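Long-range contacts in probable quinone reductase Qor (NADPH:quinone reductase) (Zeta-crystallin homolog protein) (Mycobacterium tuberculosis, PDB 4RVU), which probably catalyses the NADPH-dependent reduction of quinones, binding the cofactor between a GroES-like domain and a Rossmann-type nucleotide-binding domain: residues K129-K138 against G157-A166; Y197-V208 against V224-S235. All coordinates share one frame; numbering follows the deposited sequence.

Contact 1 of 2, residues K129-K138 against G157-A166; sequences KGLTAHYLLK and GVGLILTQWA. With NDP (NADPH dihydro-nicotinamide-adenine-dinucleotide phosphate), chain E.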
loop_
_atom_site.group_PDB
_atom_site.type_symbol
_atom_site.label_atom_id
_atom_site.label_comp_id
_atom_site.label_asym_id
_atom_site.label_seq_id
_atom_site.Cartn_x
_atom_site.Cartn_y
_atom_site.Cartn_z
ATOM N N LYS A 129 -17.249 -3.932 13.863
ATOM C CA LYS A 129 -17.138 -4.450 12.511
ATOM C C LYS A 129 -17.615 -3.437 11.460
ATOM O O LYS A 129 -17.060 -3.364 10.349
ATOM C CB LYS A 129 -17.887 -5.771 12.413
ATOM C CG LYS A 129 -17.294 -6.876 13.289
ATOM C CD LYS A 129 -18.296 -8.036 13.358
ATOM C CE LYS A 129 -18.305 -8.761 14.697
ATOM N NZ LYS A 129 -18.414 -7.895 15.923
ATOM N N GLY A 130 -18.630 -2.650 11.808
ATOM C CA GLY A 130 -19.135 -1.616 10.920
ATOM C C GLY A 130 -18.189 -0.441 10.731
ATOM O O GLY A 130 -18.071 0.092 9.614
ATOM N N LEU A 131 -17.519 -0.032 11.809
ATOM C CA LEU A 131 -16.480 1.005 11.721
ATOM C C LEU A 131 -15.355 0.491 10.843
ATOM O O LEU A 131 -14.736 1.243 10.078
ATOM C CB LEU A 131 -15.941 1.381 13.110
ATOM C CG LEU A 131 -16.860 2.108 14.094
ATOM C CD1 LEU A 131 -16.226 2.163 15.493
ATOM C CD2 LEU A 131 -17.164 3.516 13.603
ATOM N N THR A 132 -15.084 -0.805 10.941
ATOM C CA THR A 132 -14.039 -1.415 10.121
ATOM C C THR A 132 -14.438 -1.427 8.648
ATOM O O THR A 132 -13.652 -1.031 7.796
ATOM C CB THR A 132 -13.710 -2.826 10.602
ATOM O OG1 THR A 132 -13.245 -2.759 11.958
ATOM C CG2 THR A 132 -12.635 -3.463 9.728
ATOM N N ALA A 133 -15.656 -1.866 8.343
ATOM C CA ALA A 133 -16.132 -1.807 6.961
ATOM C C ALA A 133 -16.091 -0.371 6.439
ATOM O O ALA A 133 -15.690 -0.133 5.298
ATOM C CB ALA A 133 -17.539 -2.397 6.839
ATOM N N HIS A 134 -16.470 0.591 7.277
ATOM C CA HIS A 134 -16.448 1.990 6.854
ATOM C C HIS A 134 -15.047 2.419 6.436
ATOM O O HIS A 134 -14.859 2.948 5.338
ATOM C CB HIS A 134 -16.946 2.924 7.959
ATOM C CG HIS A 134 -17.033 4.356 7.534
ATOM N ND1 HIS A 134 -15.956 5.219 7.590
ATOM C CD2 HIS A 134 -18.061 5.074 7.020
ATOM C CE1 HIS A 134 -16.324 6.407 7.145
ATOM N NE2 HIS A 134 -17.598 6.345 6.791
ATOM N N TYR A 135 -14.059 2.212 7.305
ATOM C CA TYR A 135 -12.721 2.705 6.974
ATOM C C TYR A 135 -12.140 1.942 5.781
ATOM O O TYR A 135 -11.402 2.507 4.963
ATOM C CB TYR A 135 -11.784 2.760 8.210
ATOM C CG TYR A 135 -11.051 1.483 8.628
ATOM C CD1 TYR A 135 -10.054 0.930 7.823
ATOM C CD2 TYR A 135 -11.298 0.890 9.866
ATOM C CE1 TYR A 135 -9.370 -0.204 8.199
ATOM C CE2 TYR A 135 -10.608 -0.247 10.263
ATOM C CZ TYR A 135 -9.644 -0.784 9.422
ATOM O OH TYR A 135 -8.939 -1.911 9.789
ATOM N N LEU A 136 -12.498 0.668 5.665
ATOM C CA LEU A 136 -12.019 -0.139 4.540
ATOM C C LEU A 136 -12.558 0.390 3.209
ATOM O O LEU A 136 -11.811 0.467 2.228
ATOM C CB LEU A 136 -12.383 -1.617 4.734
ATOM C CG LEU A 136 -11.550 -2.426 5.734
ATOM C CD1 LEU A 136 -12.139 -3.825 5.965
ATOM C CD2 LEU A 136 -10.078 -2.511 5.316
ATOM N N LEU A 137 -13.838 0.763 3.186
ATOM C CA LEU A 137 -14.525 1.192 1.959
ATOM C C LEU A 137 -14.408 2.678 1.665
ATOM O O LEU A 137 -14.609 3.101 0.531
ATOM C CB LEU A 137 -16.007 0.841 2.032
ATOM C CG LEU A 137 -16.348 -0.638 2.018
ATOM C CD1 LEU A 137 -17.813 -0.822 2.361
ATOM C CD2 LEU A 137 -16.054 -1.218 0.654
ATOM N N LYS A 138 -14.118 3.478 2.685
ATOM C CA LYS A 138 -14.111 4.929 2.510
ATOM C C LYS A 138 -12.719 5.548 2.592
ATOM O O LYS A 138 -12.502 6.646 2.080
ATOM C CB LYS A 138 -15.030 5.604 3.542
ATOM C CG LYS A 138 -16.514 5.285 3.378
ATOM C CD LYS A 138 -17.125 6.090 2.237
ATOM C CE LYS A 138 -18.613 5.775 2.046
ATOM N NZ LYS A 138 -19.413 6.104 3.227
ATOM N N GLY A 157 -18.820 -11.586 10.128
ATOM C CA GLY A 157 -19.302 -10.317 10.653
ATOM C C GLY A 157 -18.936 -9.129 9.786
ATOM O O GLY A 157 -19.813 -8.386 9.338
ATOM N N VAL A 158 -17.640 -8.945 9.547
ATOM C CA VAL A 158 -17.184 -7.861 8.689
ATOM C C VAL A 158 -17.616 -8.093 7.244
ATOM O O VAL A 158 -18.055 -7.160 6.551
ATOM C CB VAL A 158 -15.658 -7.690 8.758
ATOM C CG1 VAL A 158 -15.211 -6.561 7.838
ATOM C CG2 VAL A 158 -15.219 -7.398 10.185
ATOM N N GLY A 159 -17.492 -9.336 6.791
ATOM C CA GLY A 159 -17.815 -9.685 5.416
ATOM C C GLY A 159 -19.196 -9.257 4.945
ATOM O O GLY A 159 -19.337 -8.683 3.857
ATOM N N LEU A 160 -20.220 -9.546 5.750
ATOM C CA LEU A 160 -21.585 -9.215 5.366
ATOM C C LEU A 160 -21.783 -7.699 5.327
ATOM O O LEU A 160 -22.522 -7.191 4.490
ATOM C CB LEU A 160 -22.597 -9.872 6.318
ATOM C CG LEU A 160 -22.758 -11.386 6.212
ATOM C CD1 LEU A 160 -23.572 -11.883 7.411
ATOM C CD2 LEU A 160 -23.458 -11.753 4.906
ATOM N N ILE A 161 -21.126 -6.972 6.228
ATOM C CA ILE A 161 -21.263 -5.518 6.236
ATOM C C ILE A 161 -20.560 -4.905 5.021
ATOM O O ILE A 161 -21.114 -4.020 4.357
ATOM C CB ILE A 161 -20.752 -4.877 7.558
ATOM C CG1 ILE A 161 -21.576 -5.391 8.745
ATOM C CG2 ILE A 161 -20.897 -3.356 7.501
ATOM C CD1 ILE A 161 -21.057 -4.922 10.122
ATOM N N LEU A 162 -19.352 -5.387 4.727
ATOM C CA LEU A 162 -18.625 -4.938 3.534
ATOM C C LEU A 162 -19.459 -5.154 2.277
ATOM O O LEU A 162 -19.555 -4.271 1.416
ATOM C CB LEU A 162 -17.278 -5.667 3.395
ATOM C CG LEU A 162 -16.139 -5.165 4.281
ATOM C CD1 LEU A 162 -14.972 -6.135 4.268
ATOM C CD2 LEU A 162 -15.683 -3.776 3.822
ATOM N N THR A 163 -20.075 -6.327 2.185
ATOM C CA THR A 163 -20.796 -6.722 0.977
ATOM C C THR A 163 -22.012 -5.831 0.765
ATOM O O THR A 163 -22.183 -5.253 -0.314
ATOM C CB THR A 163 -21.192 -8.192 1.049
ATOM O OG1 THR A 163 -19.994 -8.977 1.114
ATOM C CG2 THR A 163 -22.006 -8.606 -0.172
ATOM N N GLN A 164 -22.814 -5.664 1.816
ATOM C CA GLN A 164 -23.989 -4.814 1.723
ATOM C C GLN A 164 -23.635 -3.380 1.402
ATOM O O GLN A 164 -24.257 -2.759 0.533
ATOM C CB GLN A 164 -24.773 -4.848 3.027
ATOM C CG GLN A 164 -25.356 -6.197 3.372
ATOM C CD GLN A 164 -26.088 -6.144 4.693
ATOM O OE1 GLN A 164 -27.223 -5.671 4.765
ATOM N NE2 GLN A 164 -25.429 -6.601 5.755
ATOM N N TRP A 165 -22.639 -2.855 2.113
ATOM C CA TRP A 165 -22.309 -1.440 2.013
ATOM C C TRP A 165 -21.714 -1.129 0.644
ATOM O O TRP A 165 -22.113 -0.161 -0.004
ATOM C CB TRP A 165 -21.336 -1.036 3.121
ATOM C CG TRP A 165 -21.472 0.392 3.540
ATOM C CD1 TRP A 165 -22.025 1.416 2.818
ATOM C CD2 TRP A 165 -21.084 0.954 4.804
ATOM N NE1 TRP A 165 -21.984 2.585 3.552
ATOM C CE2 TRP A 165 -21.419 2.324 4.774
ATOM C CE3 TRP A 165 -20.476 0.430 5.945
ATOM C CZ2 TRP A 165 -21.179 3.176 5.858
ATOM C CZ3 TRP A 165 -20.238 1.278 7.021
ATOM C CH2 TRP A 165 -20.586 2.636 6.967
ATOM N N ALA A 166 -20.772 -1.960 0.202
ATOM C CA ALA A 166 -20.196 -1.813 -1.136
ATOM C C ALA A 166 -21.276 -1.911 -2.219
ATOM O O ALA A 166 -21.313 -1.099 -3.144
ATOM C CB ALA A 166 -19.087 -2.851 -1.369
HETATM P PA NDP E . -15.726 -13.453 11.036
HETATM O O1A NDP E . -17.132 -13.363 11.557
HETATM O O2A NDP E . -15.434 -13.045 9.621
HETATM O O5B NDP E . -15.190 -14.951 11.260
HETATM C C5B NDP E . -14.005 -15.396 10.608
HETATM C C4B NDP E . -14.411 -16.060 9.303
HETATM O O4B NDP E . -13.281 -16.271 8.457
HETATM C C3B NDP E . -15.007 -17.435 9.543
HETATM O O3B NDP E . -16.416 -17.371 9.767
HETATM C C2B NDP E . -14.669 -18.187 8.271
HETATM O O2B NDP E . -15.761 -18.158 7.362
HETATM C C1B NDP E . -13.474 -17.453 7.681
HETATM N N9A NDP E . -12.307 -18.358 7.783
HETATM C C8A NDP E . -11.582 -18.826 6.754
HETATM N N7A NDP E . -10.597 -19.648 7.187
HETATM C C5A NDP E . -10.691 -19.723 8.524
HETATM C C6A NDP E . -9.962 -20.420 9.608
HETATM N N6A NDP E . -8.909 -21.220 9.331
HETATM N N1A NDP E . -10.385 -20.230 10.875
HETATM C C2A NDP E . -11.433 -19.437 11.156
HETATM N N3A NDP E . -12.140 -18.776 10.226
HETATM C C4A NDP E . -11.824 -18.874 8.914
HETATM O O3 NDP E . -14.776 -12.626 12.027
HETATM P PN NDP E . -14.933 -11.041 12.226
HETATM O O1N NDP E . -16.045 -10.549 11.340
HETATM O O2N NDP E . -14.951 -10.768 13.707
HETATM O O5D NDP E . -13.545 -10.486 11.639
HETATM C C5D NDP E . -13.181 -10.735 10.284
HETATM C C4D NDP E . -11.674 -10.610 10.126
HETATM O O4D NDP E . -11.298 -9.235 10.142
HETATM C C3D NDP E . -10.945 -11.266 11.281
HETATM O O3D NDP E . -9.773 -11.895 10.765
HETATM C C2D NDP E . -10.543 -10.122 12.185
HETATM O O2D NDP E . -9.318 -10.426 12.855
HETATM C C1D NDP E . -10.378 -8.974 11.203
HETATM N N1N NDP E . -10.672 -7.653 11.760
HETATM C C2N NDP E . -9.782 -6.677 11.573
HETATM C C3N NDP E . -9.987 -5.391 12.051
HETATM C C7N NDP E . -8.939 -4.346 11.809
HETATM O O7N NDP E . -9.148 -3.201 12.170
HETATM N N7N NDP E . -7.811 -4.698 11.197
HETATM C C4N NDP E . -11.247 -5.034 12.803
HETATM C C5N NDP E . -12.138 -6.181 12.928
HETATM C C6N NDP E . -11.822 -7.429 12.403
HETATM P P2B NDP E . -15.801 -19.147 6.095
HETATM O O1X NDP E . -14.427 -19.752 6.056
HETATM O O2X NDP E . -16.893 -20.125 6.422
HETATM O O3X NDP E . -16.127 -18.251 4.935
HETATM O O HOH W 1 -22.672 5.304 2.947
#
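Trp165 enters helix 129-138 as a knob among Ala133, His134, Leu137 and Lys138. With chi1 at -151°, roughly opposite the backbone N, its indole swings over that helix, where Trp165 CH2 meets the edge of the His134 imidazole at CD2, 3.5 Å away (ring planes at 58°). At the indole root, Leu137 CD1 packs on Trp165 CB at 3.6 Å. Ala133 lets the helices close in: its CB touches Ile161 CG2 at 3.6 Å and also Leu162 CD2, which reaches Leu137 CG too. Toward the cofactor, Lys129 CD lies 3.7 Å from Gly157 CA, while NZ turns away to Asn44 and Glu66. Gly157 N and Val158 N donate to the NADPH diphosphate oxygens O1A (2.8 Å) and O1N (2.9 Å), the Rossmann arrangement; Tyr135 OH donates to carboxamide O7N (2.7 Å), and Thr132 OG1, hydrogen-bonded to Leu128 O, lies 3.1 Å from nicotinamide C4N. Glu289 OE1 accepts from His134 NE2 and forms a salt bridge with Lys138 NZ; a water accepts from Trp165 NE1. The segment axes cross at -47°, with helix 280-295 beside Trp165 and His134; Ala166 touches Val173 of strand 172-176, and Leu162 and Leu137 touch Tyr221 of strand 217-222.

Contact 2 of 2, residues Y197-V208 against V224-S235; sequences YPEDAWQFAGRV and VGATTFDASLAS. With NDP (NADPH dihydro-nicotinamide-adenine-dinucleotide phosphate), chain E.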
loop_
_atom_site.group_PDB
_atom_site.type_symbol
_atom_site.label_atom_id
_atom_site.label_comp_id
_atom_site.label_asym_id
_atom_site.label_seq_id
_atom_site.Cartn_x
_atom_site.Cartn_y
_atom_site.Cartn_z
ATOM N N TYR A 197 -13.142 -21.239 -1.469
ATOM C CA TYR A 197 -11.799 -20.812 -1.093
ATOM C C TYR A 197 -10.775 -21.320 -2.090
ATOM O O TYR A 197 -10.935 -22.418 -2.642
ATOM C CB TYR A 197 -11.455 -21.249 0.335
ATOM C CG TYR A 197 -11.995 -20.263 1.352
ATOM C CD1 TYR A 197 -13.319 -20.316 1.763
ATOM C CD2 TYR A 197 -11.196 -19.247 1.851
ATOM C CE1 TYR A 197 -13.820 -19.397 2.667
ATOM C CE2 TYR A 197 -11.687 -18.327 2.756
ATOM C CZ TYR A 197 -12.995 -18.407 3.158
ATOM O OH TYR A 197 -13.480 -17.489 4.059
ATOM N N PRO A 198 -9.737 -20.506 -2.349
ATOM C CA PRO A 198 -8.686 -20.877 -3.300
ATOM C C PRO A 198 -8.032 -22.203 -2.925
ATOM O O PRO A 198 -7.811 -22.469 -1.740
ATOM C CB PRO A 198 -7.654 -19.746 -3.149
ATOM C CG PRO A 198 -8.412 -18.594 -2.558
ATOM C CD PRO A 198 -9.489 -19.195 -1.715
ATOM N N GLU A 199 -7.741 -23.032 -3.924
ATOM C CA GLU A 199 -6.891 -24.198 -3.710
ATOM C C GLU A 199 -5.513 -23.858 -4.230
ATOM O O GLU A 199 -4.494 -24.208 -3.627
ATOM C CB GLU A 199 -7.432 -25.437 -4.430
ATOM C CG GLU A 199 -8.241 -26.373 -3.538
ATOM C CD GLU A 199 -7.641 -26.521 -2.146
ATOM O OE1 GLU A 199 -6.423 -26.808 -2.029
ATOM O OE2 GLU A 199 -8.396 -26.339 -1.162
ATOM N N ASP A 200 -5.507 -23.161 -5.362
ATOM C CA ASP A 200 -4.290 -22.699 -5.999
ATOM C C ASP A 200 -4.496 -21.244 -6.415
ATOM O O ASP A 200 -5.531 -20.897 -6.994
ATOM C CB ASP A 200 -3.977 -23.570 -7.219
ATOM C CG ASP A 200 -2.724 -23.135 -7.938
ATOM O OD1 ASP A 200 -2.841 -22.345 -8.900
ATOM O OD2 ASP A 200 -1.624 -23.585 -7.543
ATOM N N ALA A 201 -3.508 -20.403 -6.113
ATOM C CA ALA A 201 -3.607 -18.964 -6.335
ATOM C C ALA A 201 -3.939 -18.597 -7.778
ATOM O O ALA A 201 -4.811 -17.766 -8.032
ATOM C CB ALA A 201 -2.328 -18.282 -5.889
ATOM N N TRP A 202 -3.245 -19.221 -8.724
ATOM C CA TRP A 202 -3.458 -18.924 -10.134
ATOM C C TRP A 202 -4.806 -19.421 -10.633
ATOM O O TRP A 202 -5.473 -18.737 -11.408
ATOM C CB TRP A 202 -2.300 -19.490 -10.958
ATOM C CG TRP A 202 -1.024 -19.005 -10.392
ATOM C CD1 TRP A 202 -0.077 -19.736 -9.727
ATOM C CD2 TRP A 202 -0.580 -17.644 -10.359
ATOM N NE1 TRP A 202 0.950 -18.911 -9.317
ATOM C CE2 TRP A 202 0.659 -17.622 -9.690
ATOM C CE3 TRP A 202 -1.107 -16.441 -10.854
ATOM C CZ2 TRP A 202 1.383 -16.440 -9.503
ATOM C CZ3 TRP A 202 -0.392 -15.276 -10.666
ATOM C CH2 TRP A 202 0.840 -15.281 -9.998
ATOM N N GLN A 203 -5.195 -20.608 -10.182
ATOM C CA GLN A 203 -6.511 -21.168 -10.479
ATOM C C GLN A 203 -7.621 -20.209 -10.049
ATOM O O GLN A 203 -8.488 -19.829 -10.844
ATOM C CB GLN A 203 -6.686 -22.498 -9.743
ATOM C CG GLN A 203 -5.962 -23.669 -10.379
ATOM C CD GLN A 203 -6.645 -24.141 -11.647
ATOM O OE1 GLN A 203 -7.854 -24.391 -11.657
ATOM N NE2 GLN A 203 -5.878 -24.254 -12.729
ATOM N N PHE A 204 -7.574 -19.822 -8.782
ATOM C CA PHE A 204 -8.549 -18.895 -8.216
ATOM C C PHE A 204 -8.505 -17.541 -8.921
ATOM O O PHE A 204 -9.538 -16.991 -9.273
ATOM C CB PHE A 204 -8.293 -18.733 -6.722
ATOM C CG PHE A 204 -9.255 -17.804 -6.037
ATOM C CD1 PHE A 204 -10.470 -18.275 -5.553
ATOM C CD2 PHE A 204 -8.938 -16.462 -5.860
ATOM C CE1 PHE A 204 -11.358 -17.423 -4.910
ATOM C CE2 PHE A 204 -9.824 -15.600 -5.216
ATOM C CZ PHE A 204 -11.039 -16.085 -4.748
ATOM N N ALA A 205 -7.304 -17.005 -9.135
ATOM C CA ALA A 205 -7.176 -15.732 -9.838
ATOM C C ALA A 205 -7.807 -15.787 -11.232
ATOM O O ALA A 205 -8.421 -14.822 -11.681
ATOM C CB ALA A 205 -5.717 -15.285 -9.912
ATOM N N GLY A 206 -7.654 -16.914 -11.915
ATOM C CA GLY A 206 -8.329 -17.110 -13.187
ATOM C C GLY A 206 -9.848 -16.972 -13.091
ATOM O O GLY A 206 -10.469 -16.348 -13.955
ATOM N N ARG A 207 -10.445 -17.536 -12.043
ATOM C CA ARG A 207 -11.894 -17.408 -11.829
ATOM C C ARG A 207 -12.267 -15.928 -11.738
ATOM O O ARG A 207 -13.159 -15.444 -12.440
ATOM C CB ARG A 207 -12.321 -18.107 -10.538
ATOM C CG ARG A 207 -11.562 -19.378 -10.222
ATOM C CD ARG A 207 -11.958 -20.514 -11.149
ATOM N NE ARG A 207 -12.993 -21.355 -10.556
ATOM C CZ ARG A 207 -14.298 -21.134 -10.688
ATOM N NH1 ARG A 207 -14.726 -20.095 -11.398
ATOM N NH2 ARG A 207 -15.178 -21.948 -10.112
ATOM N N VAL A 208 -11.557 -15.215 -10.868
ATOM C CA VAL A 208 -11.753 -13.777 -10.696
ATOM C C VAL A 208 -11.545 -13.005 -12.000
ATOM O O VAL A 208 -12.336 -12.116 -12.324
ATOM C CB VAL A 208 -10.834 -13.227 -9.581
ATOM C CG1 VAL A 208 -10.998 -11.713 -9.431
ATOM C CG2 VAL A 208 -11.137 -13.942 -8.265
ATOM N N VAL A 224 -8.729 -13.035 5.990
ATOM C CA VAL A 224 -8.478 -14.456 6.218
ATOM C C VAL A 224 -6.980 -14.748 6.346
ATOM O O VAL A 224 -6.562 -15.589 7.149
ATOM C CB VAL A 224 -9.111 -15.284 5.087
ATOM C CG1 VAL A 224 -8.692 -16.746 5.180
ATOM C CG2 VAL A 224 -10.636 -15.150 5.133
ATOM N N GLY A 225 -6.163 -14.047 5.566
ATOM C CA GLY A 225 -4.726 -14.133 5.759
ATOM C C GLY A 225 -4.050 -15.311 5.083
ATOM O O GLY A 225 -4.032 -15.399 3.858
ATOM N N ALA A 226 -3.483 -16.211 5.881
ATOM C CA ALA A 226 -2.570 -17.241 5.360
ATOM C C ALA A 226 -3.076 -18.031 4.151
ATOM O O ALA A 226 -2.346 -18.209 3.178
ATOM C CB ALA A 226 -2.136 -18.184 6.477
ATOM N N THR A 227 -4.321 -18.496 4.196
ATOM C CA THR A 227 -4.844 -19.379 3.142
ATOM C C THR A 227 -5.369 -18.675 1.886
ATOM O O THR A 227 -5.683 -19.322 0.882
ATOM C CB THR A 227 -5.946 -20.315 3.685
ATOM O OG1 THR A 227 -7.050 -19.529 4.147
ATOM C CG2 THR A 227 -5.414 -21.145 4.831
ATOM N N THR A 228 -5.441 -17.350 1.928
ATOM C CA THR A 228 -6.029 -16.615 0.823
ATOM C C THR A 228 -5.102 -15.552 0.233
ATOM O O THR A 228 -5.372 -15.058 -0.856
ATOM C CB THR A 228 -7.326 -15.927 1.249
ATOM O OG1 THR A 228 -7.078 -15.144 2.425
ATOM C CG2 THR A 228 -8.416 -16.964 1.551
ATOM N N PHE A 229 -4.046 -15.182 0.956
ATOM C CA PHE A 229 -3.208 -14.049 0.544
ATOM C C PHE A 229 -2.662 -14.171 -0.884
ATOM O O PHE A 229 -2.792 -13.236 -1.688
ATOM C CB PHE A 229 -2.055 -13.796 1.521
ATOM C CG PHE A 229 -1.268 -12.560 1.193
ATOM C CD1 PHE A 229 -0.166 -12.630 0.350
ATOM C CD2 PHE A 229 -1.655 -11.322 1.688
ATOM C CE1 PHE A 229 0.553 -11.498 0.024
ATOM C CE2 PHE A 229 -0.935 -10.173 1.364
ATOM C CZ PHE A 229 0.175 -10.270 0.527
ATOM N N ASP A 230 -2.030 -15.303 -1.202
ATOM C CA ASP A 230 -1.454 -15.471 -2.532
ATOM C C ASP A 230 -2.504 -15.295 -3.625
ATOM O O ASP A 230 -2.247 -14.660 -4.648
ATOM C CB ASP A 230 -0.763 -16.834 -2.660
ATOM C CG ASP A 230 0.421 -16.971 -1.726
ATOM O OD1 ASP A 230 0.782 -15.970 -1.074
ATOM O OD2 ASP A 230 0.998 -18.081 -1.645
ATOM N N ALA A 231 -3.694 -15.852 -3.394
ATOM C CA ALA A 231 -4.799 -15.714 -4.327
ATOM C C ALA A 231 -5.300 -14.272 -4.424
ATOM O O ALA A 231 -5.604 -13.789 -5.516
ATOM C CB ALA A 231 -5.930 -16.653 -3.948
ATOM N N SER A 232 -5.406 -13.596 -3.280
ATOM C CA SER A 232 -5.802 -12.189 -3.264
ATOM C C SER A 232 -4.842 -11.357 -4.103
ATOM O O SER A 232 -5.261 -10.562 -4.951
ATOM C CB SER A 232 -5.796 -11.647 -1.835
ATOM O OG SER A 232 -6.790 -12.278 -1.047
ATOM N N LEU A 233 -3.556 -11.538 -3.850
ATOM C CA LEU A 233 -2.533 -10.777 -4.571
ATOM C C LEU A 233 -2.617 -11.030 -6.085
ATOM O O LEU A 233 -2.506 -10.101 -6.893
ATOM C CB LEU A 233 -1.139 -11.112 -4.027
ATOM C CG LEU A 233 0.033 -10.381 -4.697
ATOM C CD1 LEU A 233 -0.131 -8.891 -4.502
ATOM C CD2 LEU A 233 1.367 -10.837 -4.144
ATOM N N ALA A 234 -2.845 -12.286 -6.465
ATOM C CA ALA A 234 -2.932 -12.667 -7.881
ATOM C C ALA A 234 -4.211 -12.207 -8.587
ATOM O O ALA A 234 -4.303 -12.287 -9.818
ATOM C CB ALA A 234 -2.764 -14.177 -8.029
ATOM N N SER A 235 -5.210 -11.762 -7.820
ATOM C CA SER A 235 -6.496 -11.380 -8.394
ATOM C C SER A 235 -6.667 -9.895 -8.705
ATOM O O SER A 235 -7.711 -9.488 -9.211
ATOM C CB SER A 235 -7.635 -11.841 -7.481
ATOM O OG SER A 235 -7.538 -13.225 -7.227
HETATM P PA NDP E . -15.726 -13.453 11.036
HETATM O O1A NDP E . -17.132 -13.363 11.557
HETATM O O2A NDP E . -15.434 -13.045 9.621
HETATM O O5B NDP E . -15.190 -14.951 11.260
HETATM C C5B NDP E . -14.005 -15.396 10.608
HETATM C C4B NDP E . -14.411 -16.060 9.303
HETATM O O4B NDP E . -13.281 -16.271 8.457
HETATM C C3B NDP E . -15.007 -17.435 9.543
HETATM O O3B NDP E . -16.416 -17.371 9.767
HETATM C C2B NDP E . -14.669 -18.187 8.271
HETATM O O2B NDP E . -15.761 -18.158 7.362
HETATM C C1B NDP E . -13.474 -17.453 7.681
HETATM N N9A NDP E . -12.307 -18.358 7.783
HETATM C C8A NDP E . -11.582 -18.826 6.754
HETATM N N7A NDP E . -10.597 -19.648 7.187
HETATM C C5A NDP E . -10.691 -19.723 8.524
HETATM C C6A NDP E . -9.962 -20.420 9.608
HETATM N N6A NDP E . -8.909 -21.220 9.331
HETATM N N1A NDP E . -10.385 -20.230 10.875
HETATM C C2A NDP E . -11.433 -19.437 11.156
HETATM N N3A NDP E . -12.140 -18.776 10.226
HETATM C C4A NDP E . -11.824 -18.874 8.914
HETATM O O3 NDP E . -14.776 -12.626 12.027
HETATM P PN NDP E . -14.933 -11.041 12.226
HETATM O O1N NDP E . -16.045 -10.549 11.340
HETATM O O2N NDP E . -14.951 -10.768 13.707
HETATM O O5D NDP E . -13.545 -10.486 11.639
HETATM C C5D NDP E . -13.181 -10.735 10.284
HETATM C C4D NDP E . -11.674 -10.610 10.126
HETATM O O4D NDP E . -11.298 -9.235 10.142
HETATM C C3D NDP E . -10.945 -11.266 11.281
HETATM O O3D NDP E . -9.773 -11.895 10.765
HETATM C C2D NDP E . -10.543 -10.122 12.185
HETATM O O2D NDP E . -9.318 -10.426 12.855
HETATM C C1D NDP E . -10.378 -8.974 11.203
HETATM N N1N NDP E . -10.672 -7.653 11.760
HETATM C C2N NDP E . -9.782 -6.677 11.573
HETATM C C3N NDP E . -9.987 -5.391 12.051
HETATM C C7N NDP E . -8.939 -4.346 11.809
HETATM O O7N NDP E . -9.148 -3.201 12.170
HETATM N N7N NDP E . -7.811 -4.698 11.197
HETATM C C4N NDP E . -11.247 -5.034 12.803
HETATM C C5N NDP E . -12.138 -6.181 12.928
HETATM C C6N NDP E . -11.822 -7.429 12.403
HETATM P P2B NDP E . -15.801 -19.147 6.095
HETATM O O1X NDP E . -14.427 -19.752 6.056
HETATM O O2X NDP E . -16.893 -20.125 6.422
HETATM O O3X NDP E . -16.127 -18.251 4.935
HETATM O O HOH W 2 -7.802 -21.052 0.591
#
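Val224 divides its two methyls between protein and cofactor: CG2 lies at the edge of the Tyr197 ring, 3.8 Å from OH, whereas CG1 meets C8A of the adenine. Tyr197 OH donates to O3X of the 2'-phosphate of NADPH (2.9 Å), with O3X near the ring plane, and Arg322 makes a cation-pi contact with the same ring. This phosphate distinguishes NADPH from NADH. The carbonyl of Thr227 is tied to that of Pro198 by a water that donates to both, joining two loops that share no direct hydrogen bond. Thr228 next offers its CG2 to the edge of Tyr197, 3.6 Å from CD2; its OG1 is held by Asp222. Asp230 lays CB against Ala201 CB, while its carboxylate pairs with Arg259. Ala231 meets Ala201, Pro198 and Phe204: its CB is pressed against Pro198 CG at 3.4 Å, tighter than usual, and meets Phe204 CD2 from an oblique direction. A first torsion of -179° sets the Phe204 ring opposite its backbone N, and Pro198 CG lies over one face of that ring, toward its rim. At Ala234 the methyl touches Ala205 CB and Trp202 CZ3, both 3.7 Å away; Ala205 CB also lies 3.3 Å from Ala234 O, which accepts from Arg209. Ser235 ends the run: OG donates back to Ala231 O at 2.6 Å and also lies against Ala205 CA, Val208 CG2 and the edge of the Phe204 ring, while CB meets Val208 CG1. Small residues let the helices approach to 8.1 Å between segment axes, at a crossing angle of -42°. Helix 229-234 follows strand 217-222 and sits on its Val220 through Ser232, with strand 240-244 and helix 258-262 alongside Phe229 and Leu233; Val208 reaches Val217.

In the fold
Contact 1 is buried near the middle of the chain, contact 2 only partly buried toward its periphery; their centres lie about 21 Å apart. No helix is common to both, but each borders strand 217-222 of the parallel sheet and each touches NADPH. Along the bound cofactor they serve different portions: 129-138 with 157-166 meets the nicotinamide and diphosphate, 197-208 with 224-235 the adenine and 2'-phosphate. Both helix pairs run at acute angles and lack direct hydrogen bonds across the interface. Branched aliphatic side chains and a large indole fill the inner contact, whereas the outer one pairs alanines and a proline with aromatic rings, and a water joins two of its carbonyls.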